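PDB 3OA0: lipopolysaccharide biosynthesis protein wbpB from Thermus thermophilus HB27, which probably oxidises the 3-hydroxyl of UDP-N-acetylglucosaminuronic acid with NAD, as WbpB dehydrogenases of the Gfo/Idh/MocA family do in lipopolysaccharide biosynthesis. Local coordinates for residues A[3-8]-A[69-74]; A[103-108]-A[124-129]; A[130-135]-A[186-191]. All blocks are in the same frame, centred on the assembly; numbering follows the deposited sequence.

Contact 1 (A[3-8]-A[69-74])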
loop_
_atom_site.group_PDB
_atom_site.type_symbol
_atom_site.label_atom_id
_atom_site.label_comp_id
_atom_site.label_asym_id
_atom_site.label_seq_id
_atom_site.Cartn_x
_atom_site.Cartn_y
_atom_site.Cartn_z
ATOM N N MET A 3 -28.858 6.316 -21.583
ATOM C CA MET A 3 -27.695 5.467 -21.203
ATOM C C MET A 3 -27.724 5.235 -19.697
ATOM O O MET A 3 -27.645 6.200 -18.937
ATOM C CB MET A 3 -26.401 6.167 -21.604
ATOM C CG MET A 3 -26.139 6.106 -23.090
ATOM S SD MET A 3 -24.513 6.761 -23.556
ATOM C CE MET A 3 -24.265 5.889 -25.106
ATOM N N THR A 4 -27.885 3.983 -19.265
ATOM C CA THR A 4 -27.710 3.660 -17.849
ATOM C C THR A 4 -26.292 4.078 -17.464
ATOM O O THR A 4 -25.342 3.833 -18.191
ATOM C CB THR A 4 -27.838 2.142 -17.561
ATOM O OG1 THR A 4 -29.109 1.680 -18.031
ATOM C CG2 THR A 4 -27.748 1.871 -16.069
ATOM N N ARG A 5 -26.186 4.656 -16.283
ATOM C CA ARG A 5 -24.931 5.223 -15.797
ATOM C C ARG A 5 -24.335 4.380 -14.666
ATOM O O ARG A 5 -24.971 4.195 -13.619
ATOM C CB ARG A 5 -25.219 6.637 -15.307
ATOM C CG ARG A 5 -25.596 7.600 -16.462
ATOM C CD ARG A 5 -26.255 8.861 -15.914
ATOM N NE ARG A 5 -25.413 9.670 -15.032
ATOM C CZ ARG A 5 -24.313 10.338 -15.406
ATOM N NH1 ARG A 5 -23.641 11.082 -14.530
ATOM N NH2 ARG A 5 -23.856 10.278 -16.649
ATOM N N PHE A 6 -23.092 3.950 -14.880
ATOM C CA PHE A 6 -22.344 3.067 -13.984
ATOM C C PHE A 6 -21.114 3.733 -13.372
ATOM O O PHE A 6 -20.491 4.644 -13.976
ATOM C CB PHE A 6 -21.826 1.866 -14.773
ATOM C CG PHE A 6 -22.889 0.898 -15.239
ATOM C CD1 PHE A 6 -23.519 1.070 -16.473
ATOM C CD2 PHE A 6 -23.187 -0.236 -14.505
ATOM C CE1 PHE A 6 -24.454 0.150 -16.966
ATOM C CE2 PHE A 6 -24.146 -1.139 -14.973
ATOM C CZ PHE A 6 -24.753 -0.969 -16.217
ATOM N N ALA A 7 -20.809 3.309 -12.152
ATOM C CA ALA A 7 -19.456 3.482 -11.621
ATOM C C ALA A 7 -18.907 2.063 -11.386
ATOM O O ALA A 7 -19.662 1.065 -11.412
ATOM C CB ALA A 7 -19.477 4.311 -10.358
ATOM N N LEU A 8 -17.602 1.944 -11.185
ATOM C CA LEU A 8 -17.044 0.586 -11.003
ATOM C C LEU A 8 -15.909 0.565 -9.955
ATOM O O LEU A 8 -15.028 1.431 -9.949
ATOM C CB LEU A 8 -16.561 0.084 -12.357
ATOM C CG LEU A 8 -15.682 -1.172 -12.445
ATOM C CD1 LEU A 8 -16.603 -2.277 -11.993
ATOM C CD2 LEU A 8 -15.353 -1.413 -13.896
ATOM N N ARG A 69 -26.921 16.693 -7.734
ATOM C CA ARG A 69 -27.256 17.648 -8.787
ATOM C C ARG A 69 -27.904 16.931 -9.968
ATOM O O ARG A 69 -27.778 17.328 -11.121
ATOM C CB ARG A 69 -26.027 18.457 -9.200
ATOM C CG ARG A 69 -25.068 17.772 -10.166
ATOM C CD ARG A 69 -23.851 18.710 -10.306
ATOM N NE ARG A 69 -22.737 18.224 -11.118
ATOM C CZ ARG A 69 -21.515 17.979 -10.642
ATOM N NH1 ARG A 69 -20.560 17.544 -11.456
ATOM N NH2 ARG A 69 -21.237 18.148 -9.350
ATOM N N GLY A 70 -28.598 15.842 -9.664
ATOM C CA GLY A 70 -29.359 15.134 -10.677
ATOM C C GLY A 70 -28.610 14.319 -11.711
ATOM O O GLY A 70 -29.181 13.990 -12.743
ATOM N N GLU A 71 -27.349 13.963 -11.487
ATOM C CA GLU A 71 -26.689 13.141 -12.506
ATOM C C GLU A 71 -26.081 11.880 -11.871
ATOM O O GLU A 71 -24.976 11.470 -12.232
ATOM C CB GLU A 71 -25.550 13.907 -13.197
ATOM C CG GLU A 71 -25.928 15.104 -14.066
ATOM C CD GLU A 71 -24.713 16.001 -14.314
ATOM O OE1 GLU A 71 -23.697 15.522 -14.888
ATOM O OE2 GLU A 71 -24.764 17.187 -13.913
ATOM N N GLY A 72 -26.768 11.274 -10.911
ATOM C CA GLY A 72 -26.187 10.139 -10.179
ATOM C C GLY A 72 -26.013 8.928 -11.058
ATOM O O GLY A 72 -26.657 8.828 -12.104
ATOM N N VAL A 73 -25.146 7.990 -10.654
ATOM C CA VAL A 73 -25.119 6.749 -11.371
ATOM C C VAL A 73 -26.334 5.938 -10.916
ATOM O O VAL A 73 -26.848 6.069 -9.786
ATOM C CB VAL A 73 -23.788 5.941 -11.190
ATOM C CG1 VAL A 73 -22.654 6.640 -11.994
ATOM C CG2 VAL A 73 -23.476 5.800 -9.683
ATOM N N ASP A 74 -26.787 5.140 -11.871
ATOM C CA ASP A 74 -27.826 4.113 -11.692
ATOM C C ASP A 74 -27.284 2.855 -10.965
ATOM O O ASP A 74 -27.989 2.266 -10.125
ATOM C CB ASP A 74 -28.294 3.747 -13.107
ATOM C CG ASP A 74 -28.792 4.989 -13.876
ATOM O OD1 ASP A 74 -29.580 5.735 -13.268
ATOM O OD2 ASP A 74 -28.396 5.239 -15.033
#
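R5 and D74 meet through backbone and side chain. The amide N of R5 donates to D74 OD2 over 2.6 Å in a nearly straight bond of 161°, arriving on the anti side of the carboxylate and a little out of its plane. D74 N reaches R5 O in a weak, bent bond. T4 CG2 crosses D74 CB at an angle, 3.5 Å away. The R5 side chain leaves in another direction: its bend at chi3 (62°) brings the guanidinium edge to the carbonyls of the loop. There NH1 donates to E71 O at 2.7 Å and NE to G72 O at 3.3 Å, the latter from above the carbonyl plane, although both oxygens lie close to the guanidinium plane. V73 is set between these polar ends, its CB 3.2 Å from R5 O and its CG1 4.3 Å from A7 CB. Further out, G70 closes helix 56-68 with a Schellman motif, turning the chain into this loop, and R5 and A7 bond through their backbones to Y75 in the next parallel strand of the Rossmann sheet. The R5 guanidinium donates to main-chain oxygens, which bring no full negative charge; the nearby carboxylate of E71, beyond salt-bridge range, probably offsets part of its charge.

Contact 2 (A[103-108]-A[124-129]). With NAD (nicotinamide-adenine-dinucleotide), chain E.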
loop_
_atom_site.group_PDB
_atom_site.type_symbol
_atom_site.label_atom_id
_atom_site.label_comp_id
_atom_site.label_asym_id
_atom_site.label_seq_id
_atom_site.Cartn_x
_atom_site.Cartn_y
_atom_site.Cartn_z
ATOM N N LYS A 103 -19.525 -12.208 -7.468
ATOM C CA LYS A 103 -19.724 -13.186 -6.411
ATOM C C LYS A 103 -18.444 -13.344 -5.577
ATOM O O LYS A 103 -17.380 -12.926 -6.028
ATOM C CB LYS A 103 -20.041 -14.511 -7.072
ATOM C CG LYS A 103 -19.172 -14.825 -8.277
ATOM C CD LYS A 103 -18.078 -15.857 -7.980
ATOM C CE LYS A 103 -16.848 -15.173 -7.389
ATOM N NZ LYS A 103 -15.727 -16.038 -6.899
ATOM N N PRO A 104 -18.541 -13.803 -4.314
ATOM C CA PRO A 104 -19.796 -14.065 -3.615
ATOM C C PRO A 104 -20.366 -12.679 -3.357
ATOM O O PRO A 104 -19.629 -11.738 -3.022
ATOM C CB PRO A 104 -19.338 -14.642 -2.259
ATOM C CG PRO A 104 -17.996 -13.975 -2.074
ATOM C CD PRO A 104 -17.385 -14.054 -3.433
ATOM N N LEU A 105 -21.676 -12.536 -3.488
ATOM C CA LEU A 105 -22.337 -11.262 -3.221
ATOM C C LEU A 105 -21.881 -10.601 -1.942
ATOM O O LEU A 105 -21.613 -9.399 -1.927
ATOM C CB LEU A 105 -23.853 -11.503 -3.104
ATOM C CG LEU A 105 -24.657 -10.206 -3.089
ATOM C CD1 LEU A 105 -24.065 -9.328 -4.185
ATOM C CD2 LEU A 105 -26.111 -10.582 -3.389
ATOM N N VAL A 106 -21.844 -11.356 -0.846
ATOM C CA VAL A 106 -21.199 -10.933 0.394
ATOM C C VAL A 106 -20.655 -12.186 1.089
ATOM O O VAL A 106 -20.842 -13.288 0.590
ATOM C CB VAL A 106 -22.194 -10.315 1.349
ATOM C CG1 VAL A 106 -22.676 -8.941 0.763
ATOM C CG2 VAL A 106 -23.340 -11.320 1.561
ATOM N N LEU A 107 -19.997 -12.071 2.229
ATOM C CA LEU A 107 -19.410 -13.298 2.766
ATOM C C LEU A 107 -20.326 -13.980 3.766
ATOM O O LEU A 107 -20.201 -15.187 3.934
ATOM C CB LEU A 107 -18.080 -13.025 3.460
ATOM C CG LEU A 107 -16.939 -12.603 2.522
ATOM C CD1 LEU A 107 -15.740 -12.096 3.408
ATOM C CD2 LEU A 107 -16.568 -13.726 1.590
ATOM N N TRP A 108 -21.198 -13.216 4.436
ATOM C CA TRP A 108 -22.006 -13.729 5.567
ATOM C C TRP A 108 -23.536 -13.617 5.427
ATOM O O TRP A 108 -24.064 -12.606 4.922
ATOM C CB TRP A 108 -21.595 -13.012 6.848
ATOM C CG TRP A 108 -20.160 -13.217 7.130
ATOM C CD1 TRP A 108 -19.138 -12.346 6.891
ATOM C CD2 TRP A 108 -19.564 -14.421 7.645
ATOM N NE1 TRP A 108 -17.942 -12.929 7.255
ATOM C CE2 TRP A 108 -18.178 -14.186 7.747
ATOM C CE3 TRP A 108 -20.083 -15.655 8.074
ATOM C CZ2 TRP A 108 -17.289 -15.156 8.223
ATOM C CZ3 TRP A 108 -19.205 -16.612 8.566
ATOM C CH2 TRP A 108 -17.820 -16.359 8.639
ATOM N N ARG A 124 -33.566 0.929 -3.231
ATOM C CA ARG A 124 -32.625 0.453 -4.224
ATOM C C ARG A 124 -32.426 -1.064 -4.088
ATOM O O ARG A 124 -32.805 -1.633 -3.071
ATOM C CB ARG A 124 -31.289 1.158 -3.975
ATOM C CG ARG A 124 -30.969 2.078 -5.126
ATOM C CD ARG A 124 -31.838 3.286 -5.052
ATOM N NE ARG A 124 -32.092 3.745 -6.412
ATOM C CZ ARG A 124 -32.349 5.013 -6.713
ATOM N NH1 ARG A 124 -32.344 5.936 -5.750
ATOM N NH2 ARG A 124 -32.580 5.341 -7.970
ATOM N N ARG A 125 -31.840 -1.693 -5.098
ATOM C CA ARG A 125 -31.742 -3.171 -5.158
ATOM C C ARG A 125 -30.275 -3.641 -5.276
ATOM O O ARG A 125 -29.426 -2.923 -5.819
ATOM C CB ARG A 125 -32.529 -3.666 -6.378
ATOM C CG ARG A 125 -34.075 -3.522 -6.232
ATOM C CD ARG A 125 -34.602 -4.256 -4.995
ATOM N NE ARG A 125 -34.223 -5.683 -4.942
ATOM C CZ ARG A 125 -34.560 -6.610 -5.842
ATOM N NH1 ARG A 125 -34.161 -7.873 -5.706
ATOM N NH2 ARG A 125 -35.317 -6.302 -6.896
ATOM N N VAL A 126 -29.997 -4.857 -4.810
ATOM C CA VAL A 126 -28.660 -5.466 -4.850
ATOM C C VAL A 126 -28.684 -6.660 -5.788
ATOM O O VAL A 126 -29.493 -7.565 -5.603
ATOM C CB VAL A 126 -28.271 -6.005 -3.471
ATOM C CG1 VAL A 126 -26.890 -6.675 -3.498
ATOM C CG2 VAL A 126 -28.372 -4.894 -2.423
ATOM N N TYR A 127 -27.843 -6.679 -6.810
ATOM C CA TYR A 127 -27.790 -7.773 -7.761
ATOM C C TYR A 127 -26.394 -8.383 -7.722
ATOM O O TYR A 127 -25.458 -7.779 -7.154
ATOM C CB TYR A 127 -28.105 -7.317 -9.186
ATOM C CG TYR A 127 -29.511 -6.807 -9.256
ATOM C CD1 TYR A 127 -30.589 -7.681 -9.086
ATOM C CD2 TYR A 127 -29.770 -5.448 -9.407
ATOM C CE1 TYR A 127 -31.897 -7.215 -9.106
ATOM C CE2 TYR A 127 -31.068 -4.964 -9.430
ATOM C CZ TYR A 127 -32.112 -5.852 -9.273
ATOM O OH TYR A 127 -33.388 -5.366 -9.271
ATOM N N THR A 128 -26.244 -9.554 -8.320
ATOM C CA THR A 128 -24.931 -10.208 -8.267
ATOM C C THR A 128 -24.688 -10.880 -9.597
ATOM O O THR A 128 -25.668 -11.117 -10.310
ATOM C CB THR A 128 -24.776 -11.099 -7.009
ATOM O OG1 THR A 128 -23.467 -11.696 -6.934
ATOM C CG2 THR A 128 -25.863 -12.155 -6.955
ATOM N N VAL A 129 -23.424 -11.072 -9.974
ATOM C CA VAL A 129 -23.023 -11.716 -11.227
ATOM C C VAL A 129 -22.889 -13.223 -10.939
ATOM O O VAL A 129 -21.996 -13.674 -10.219
ATOM C CB VAL A 129 -21.660 -11.187 -11.756
ATOM C CG1 VAL A 129 -21.290 -11.804 -13.139
ATOM C CG2 VAL A 129 -21.685 -9.654 -11.868
HETATM P PA NAD E . -7.996 -8.986 -8.429
HETATM O O1A NAD E . -7.278 -9.260 -9.698
HETATM O O2A NAD E . -6.980 -9.006 -7.278
HETATM O O5B NAD E . -8.581 -7.515 -8.732
HETATM C C5B NAD E . -8.725 -6.857 -7.481
HETATM C C4B NAD E . -8.786 -5.347 -7.657
HETATM O O4B NAD E . -9.628 -4.771 -6.659
HETATM C C3B NAD E . -7.322 -4.947 -7.416
HETATM O O3B NAD E . -7.094 -4.082 -8.502
HETATM C C2B NAD E . -7.360 -4.119 -6.098
HETATM O O2B NAD E . -6.452 -3.036 -6.267
HETATM C C1B NAD E . -8.846 -3.673 -6.126
HETATM N N9A NAD E . -9.250 -3.150 -4.814
HETATM C C8A NAD E . -8.736 -3.409 -3.561
HETATM N N7A NAD E . -9.340 -2.666 -2.682
HETATM C C5A NAD E . -10.265 -1.891 -3.326
HETATM C C6A NAD E . -11.176 -0.908 -2.927
HETATM N N6A NAD E . -11.272 -0.530 -1.581
HETATM N N1A NAD E . -11.919 -0.393 -3.897
HETATM C C2A NAD E . -11.835 -0.665 -5.196
HETATM N N3A NAD E . -10.966 -1.564 -5.594
HETATM C C4A NAD E . -10.205 -2.178 -4.697
HETATM O O3 NAD E . -9.122 -10.097 -8.213
HETATM P PN NAD E . -10.284 -10.272 -9.270
HETATM O O1N NAD E . -10.068 -11.669 -9.819
HETATM O O2N NAD E . -10.551 -9.427 -10.513
HETATM O O5D NAD E . -11.589 -10.706 -8.423
HETATM C C5D NAD E . -12.450 -9.616 -8.295
HETATM C C4D NAD E . -13.851 -10.083 -7.898
HETATM O O4D NAD E . -14.282 -10.819 -9.060
HETATM C C3D NAD E . -13.772 -11.143 -6.759
HETATM O O3D NAD E . -14.964 -10.949 -5.998
HETATM C C2D NAD E . -13.796 -12.514 -7.442
HETATM O O2D NAD E . -14.622 -13.399 -6.677
HETATM C C1D NAD E . -14.516 -12.204 -8.774
HETATM N N1N NAD E . -14.112 -13.019 -9.928
HETATM C C2N NAD E . -15.056 -13.548 -10.709
HETATM C C3N NAD E . -14.702 -14.331 -11.822
HETATM C C7N NAD E . -15.728 -14.930 -12.719
HETATM O O7N NAD E . -15.388 -15.727 -13.567
HETATM N N7N NAD E . -17.032 -14.574 -12.622
HETATM C C4N NAD E . -13.347 -14.576 -12.090
HETATM C C5N NAD E . -12.417 -14.004 -11.227
HETATM C C6N NAD E . -12.822 -13.231 -10.161
#
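The loop that follows strand 98-101 of the NAD-binding Rossmann domain packs here on strand 126-128, the edge strand of the parallel sheet, with L105 and T128 at its centre. L105 CD1 presses on T128 CB at 3.4 Å, tighter than usual for two carbons, and also approaches Y127 O. Because CG of L105 stands anti to the backbone N (chi1 -169°), both methyls lie against V126 CG1 and T128, with CD1 3.9 Å from V126 CG1 and CD2 3.9 Å from T128 CG2. T128 OG1 sits among these carbons and bonds to S101 O on the adjacent strand. Strand 98-101, helix 109-122 and strand 126-128 form a beta-alpha-beta crossover, right-handed as is usual in Rossmann folds, and the 103-108 loop is the connection into its helix. The loop carries a cis peptide before P104, and K103 at its head belongs to the active site. K103 CG rests 3.6 Å from V129 O, whereas the amine leads away from the strand to the ligands. The nicotinamide ribose hydroxyl O2D of NAD donates to K103 O at 2.9 Å and receives a weak bond from K103 NZ, whose stronger partner is O3' of the bound sugar nucleotide HP7.

Contact 3 (A[130-135]-A[186-191]). With HP7 ((2S,3S,4R,5R,6R)-5-acetamido-6-[[[(2R,3S,4R,5R)-5-(2,4-dioxopyrimidin-1-yl)-3,4-dihydroxy-oxolan-2-yl]methoxy-hydroxy-phosphoryl]oxy-hydroxy-phosphoryl]oxy-3,4-dihydroxy-oxane-2-carboxylic acid), chain F.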
loop_
_atom_site.group_PDB
_atom_site.type_symbol
_atom_site.label_atom_id
_atom_site.label_comp_id
_atom_site.label_asym_id
_atom_site.label_seq_id
_atom_site.Cartn_x
_atom_site.Cartn_y
_atom_site.Cartn_z
ATOM N N LEU A 130 -23.829 -14.007 -11.453
ATOM C CA LEU A 130 -23.737 -15.449 -11.273
ATOM C C LEU A 130 -23.828 -15.937 -12.687
ATOM O O LEU A 130 -24.935 -16.233 -13.132
ATOM C CB LEU A 130 -25.000 -15.945 -10.574
ATOM C CG LEU A 130 -25.013 -15.521 -9.115
ATOM C CD1 LEU A 130 -26.417 -15.706 -8.548
ATOM C CD2 LEU A 130 -23.921 -16.281 -8.360
ATOM N N GLN A 131 -22.725 -15.981 -13.417
ATOM C CA GLN A 131 -22.847 -16.248 -14.845
ATOM C C GLN A 131 -23.140 -17.710 -15.219
ATOM O O GLN A 131 -23.604 -17.975 -16.330
ATOM C CB GLN A 131 -21.654 -15.706 -15.640
ATOM C CG GLN A 131 -20.372 -16.493 -15.474
ATOM C CD GLN A 131 -19.476 -15.955 -14.358
ATOM O OE1 GLN A 131 -19.924 -15.475 -13.299
ATOM N NE2 GLN A 131 -18.171 -16.053 -14.599
ATOM N N LEU A 132 -22.916 -18.659 -14.317
ATOM C CA LEU A 132 -23.232 -20.056 -14.637
ATOM C C LEU A 132 -24.731 -20.178 -14.874
ATOM O O LEU A 132 -25.186 -20.998 -15.663
ATOM C CB LEU A 132 -22.754 -21.002 -13.539
ATOM C CG LEU A 132 -21.254 -21.273 -13.436
ATOM C CD1 LEU A 132 -20.961 -22.306 -12.342
ATOM C CD2 LEU A 132 -20.641 -21.754 -14.736
ATOM N N ARG A 133 -25.506 -19.318 -14.235
ATOM C CA ARG A 133 -26.953 -19.342 -14.389
ATOM C C ARG A 133 -27.429 -18.957 -15.784
ATOM O O ARG A 133 -28.570 -19.253 -16.135
ATOM C CB ARG A 133 -27.614 -18.442 -13.365
ATOM C CG ARG A 133 -27.560 -18.974 -11.980
ATOM C CD ARG A 133 -28.658 -18.442 -11.093
ATOM N NE ARG A 133 -28.409 -18.669 -9.671
ATOM C CZ ARG A 133 -29.322 -18.515 -8.715
ATOM N NH1 ARG A 133 -30.537 -18.090 -9.028
ATOM N NH2 ARG A 133 -29.029 -18.721 -7.432
ATOM N N VAL A 134 -26.576 -18.294 -16.575
ATOM C CA VAL A 134 -26.933 -17.931 -17.944
ATOM C C VAL A 134 -26.178 -18.722 -19.019
ATOM O O VAL A 134 -26.402 -18.518 -20.219
ATOM C CB VAL A 134 -26.842 -16.406 -18.183
ATOM C CG1 VAL A 134 -27.548 -15.676 -17.067
ATOM C CG2 VAL A 134 -25.378 -15.967 -18.276
ATOM N N HIS A 135 -25.327 -19.648 -18.584
ATOM C CA HIS A 135 -24.649 -20.596 -19.458
ATOM C C HIS A 135 -25.677 -21.522 -20.093
ATOM O O HIS A 135 -26.417 -22.210 -19.383
ATOM C CB HIS A 135 -23.661 -21.426 -18.640
ATOM C CG HIS A 135 -22.731 -22.244 -19.475
ATOM N ND1 HIS A 135 -23.164 -22.971 -20.563
ATOM C CD2 HIS A 135 -21.390 -22.430 -19.398
ATOM C CE1 HIS A 135 -22.131 -23.583 -21.113
ATOM N NE2 HIS A 135 -21.043 -23.275 -20.422
ATOM N N ILE A 186 -17.821 -20.829 -4.688
ATOM C CA ILE A 186 -19.117 -20.192 -4.585
ATOM C C ILE A 186 -19.955 -20.400 -5.837
ATOM O O ILE A 186 -21.140 -20.633 -5.727
ATOM C CB ILE A 186 -19.045 -18.701 -4.212
ATOM C CG1 ILE A 186 -20.450 -18.199 -3.912
ATOM C CG2 ILE A 186 -18.448 -17.877 -5.365
ATOM C CD1 ILE A 186 -21.024 -18.777 -2.656
ATOM N N HIS A 187 -19.403 -20.376 -7.035
ATOM C CA HIS A 187 -20.299 -20.428 -8.192
ATOM C C HIS A 187 -20.936 -21.820 -8.399
ATOM O O HIS A 187 -22.027 -21.941 -9.005
ATOM C CB HIS A 187 -19.592 -19.873 -9.448
ATOM C CG HIS A 187 -18.277 -20.538 -9.682
ATOM N ND1 HIS A 187 -17.966 -21.204 -10.848
ATOM C CD2 HIS A 187 -17.231 -20.725 -8.847
ATOM C CE1 HIS A 187 -16.784 -21.783 -10.725
ATOM N NE2 HIS A 187 -16.312 -21.497 -9.523
ATOM N N PHE A 188 -20.233 -22.850 -7.935
ATOM C CA PHE A 188 -20.727 -24.227 -8.036
ATOM C C PHE A 188 -21.729 -24.460 -6.927
ATOM O O PHE A 188 -22.750 -25.065 -7.171
ATOM C CB PHE A 188 -19.611 -25.281 -8.091
ATOM C CG PHE A 188 -18.783 -25.215 -9.374
ATOM C CD1 PHE A 188 -17.412 -24.963 -9.332
ATOM C CD2 PHE A 188 -19.387 -25.383 -10.632
ATOM C CE1 PHE A 188 -16.657 -24.896 -10.510
ATOM C CE2 PHE A 188 -18.638 -25.307 -11.824
ATOM C CZ PHE A 188 -17.278 -25.052 -11.754
ATOM N N PHE A 189 -21.525 -23.921 -5.735
ATOM C CA PHE A 189 -22.546 -24.102 -4.700
ATOM C C PHE A 189 -23.765 -23.316 -5.099
ATOM O O PHE A 189 -24.894 -23.739 -4.848
ATOM C CB PHE A 189 -22.052 -23.675 -3.318
ATOM C CG PHE A 189 -20.897 -24.508 -2.865
ATOM C CD1 PHE A 189 -21.090 -25.868 -2.641
ATOM C CD2 PHE A 189 -19.637 -23.959 -2.693
ATOM C CE1 PHE A 189 -20.046 -26.686 -2.272
ATOM C CE2 PHE A 189 -18.581 -24.765 -2.318
ATOM C CZ PHE A 189 -18.782 -26.134 -2.095
ATOM N N ASP A 190 -23.542 -22.163 -5.723
ATOM C CA ASP A 190 -24.681 -21.419 -6.259
ATOM C C ASP A 190 -25.360 -22.205 -7.384
ATOM O O ASP A 190 -26.601 -22.285 -7.410
ATOM C CB ASP A 190 -24.323 -20.012 -6.754
ATOM C CG ASP A 190 -25.564 -19.247 -7.185
ATOM O OD1 ASP A 190 -26.233 -18.688 -6.284
ATOM O OD2 ASP A 190 -25.920 -19.333 -8.389
ATOM N N LEU A 191 -24.587 -22.796 -8.292
ATOM C CA LEU A 191 -25.212 -23.614 -9.352
ATOM C C LEU A 191 -26.032 -24.744 -8.703
ATOM O O LEU A 191 -27.152 -25.013 -9.115
ATOM C CB LEU A 191 -24.161 -24.245 -10.261
ATOM C CG LEU A 191 -24.557 -25.289 -11.321
ATOM C CD1 LEU A 191 -25.507 -24.697 -12.309
ATOM C CD2 LEU A 191 -23.316 -25.772 -12.070
HETATM N N1 HP7 F . -6.772 -16.437 -14.085
HETATM C C2 HP7 F . -6.099 -15.305 -13.910
HETATM O O2 HP7 F . -5.284 -14.912 -14.779
HETATM N N3 HP7 F . -6.304 -14.612 -12.780
HETATM C C4 HP7 F . -7.152 -14.977 -11.788
HETATM O O4 HP7 F . -7.272 -14.242 -10.770
HETATM C C5 HP7 F . -7.852 -16.165 -11.971
HETATM C C6 HP7 F . -7.636 -16.878 -13.158
HETATM P PA HP7 F . -10.073 -20.048 -15.349
HETATM P PB HP7 F . -11.904 -18.227 -14.137
HETATM O "O'P" HP7 F . -9.083 -18.632 -9.286
HETATM O "O'Q" HP7 F . -9.269 -16.738 -8.295
HETATM C "C1'" HP7 F . -12.331 -18.472 -11.525
HETATM O O1A HP7 F . -9.214 -20.967 -14.518
HETATM O O1B HP7 F . -13.036 -19.235 -14.166
HETATM C C1C HP7 F . -6.456 -17.038 -15.383
HETATM C "C2'" HP7 F . -13.624 -18.047 -10.827
HETATM N "N2'" HP7 F . -14.739 -18.078 -11.773
HETATM O O2A HP7 F . -11.347 -20.553 -15.986
HETATM O O2B HP7 F . -11.861 -17.131 -15.187
HETATM C C2C HP7 F . -6.459 -18.554 -15.407
HETATM O O2C HP7 F . -5.106 -18.975 -15.242
HETATM C "C3'" HP7 F . -13.454 -16.805 -9.943
HETATM O "O3'" HP7 F . -14.636 -16.621 -9.146
HETATM O O3A HP7 F . -10.434 -18.882 -14.294
HETATM O O3B HP7 F . -11.944 -17.641 -12.628
HETATM C C3C HP7 F . -6.928 -18.855 -16.819
HETATM O O3C HP7 F . -5.775 -18.881 -17.662
HETATM C "C4'" HP7 F . -12.205 -16.932 -9.060
HETATM O "O4'" HP7 F . -11.937 -15.730 -8.317
HETATM C C4C HP7 F . -7.779 -17.666 -17.228
HETATM O O4C HP7 F . -7.327 -16.571 -16.426
HETATM C "C5'" HP7 F . -10.986 -17.332 -9.894
HETATM O "O5'" HP7 F . -11.310 -18.564 -10.531
HETATM C C5C HP7 F . -9.215 -18.070 -16.929
HETATM O O5C HP7 F . -9.140 -19.433 -16.510
HETATM C "C6'" HP7 F . -9.714 -17.567 -9.118
HETATM C "C7'" HP7 F . -15.144 -19.250 -12.280
HETATM O "O7'" HP7 F . -14.695 -20.295 -11.836
HETATM C "C8'" HP7 F . -16.143 -19.346 -13.397
#
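R133 and D190 form a buried salt bridge in which each carboxylate oxygen has its own donor. The guanidinium comes side-on: NE gives a 2.9 Å bond to D190 OD2, nearly straight at 163° and using the syn lone pair, while NH2 gives one of 3.0 Å to D190 OD1, somewhat out of the carboxylate plane. The two flat groups are 22° apart, almost coplanar. D190 CG stands anti to its own backbone N (chi1 -175°), which turns the carboxylate out from the helix to meet the arginine. R133 NH2 has a further, weak bond to E283 O. L130 CD2 lies against the same carboxylate, 3.6 Å from D190 CG, adding an apolar neighbour to the ion pair. With an alanine here instead of R133, the buried carboxylate of D190 would probably be left without its mate. On the H187 side of the contact, L132 CD1 fits among H187, F188 and L191, at 3.5 Å from H187 ND1 and 3.8 Å from F188 CE2. H187 NE2 is satisfied by I184 O, just before the helix. Its ring has F188 over one face and, offset toward the rim of the other, C7' of HP7, though the exact fit there is doubtful. Q131 NE2 makes a weak bond to O7N of NAD. The loop leaving strand 126-128 of the Rossmann part thus meets helix 186-196 of the C-terminal alpha/beta part beside the cofactor and substrate pocket. Helix 281-296 touches I186 and D190 on helix 186-196, while L138 of helix 136-146 packs on both L132 and L191.

The three contacts follow one another along the chain without overlap. Contacts 1 and 2 share the parallel Rossmann sheet, one at inner strand 5-9 and the other at edge strand 126-128, with centres about 19 Å apart and no touch between them. Contact 3 begins where contact 2 ends and joins the chain leaving that sheet to helix 186-196 of the C-terminal alpha/beta region. Its centre is about 13 Å from that of contact 2 and about 28 Å from that of contact 1. Contacts 2 and 3 touch directly, K103 CD packing on I186 CG2 at 3.3 Å. K103 NZ bonds to HP7, which also lies over the H187 ring, and both residues belong to the 2-oxoglutarate site.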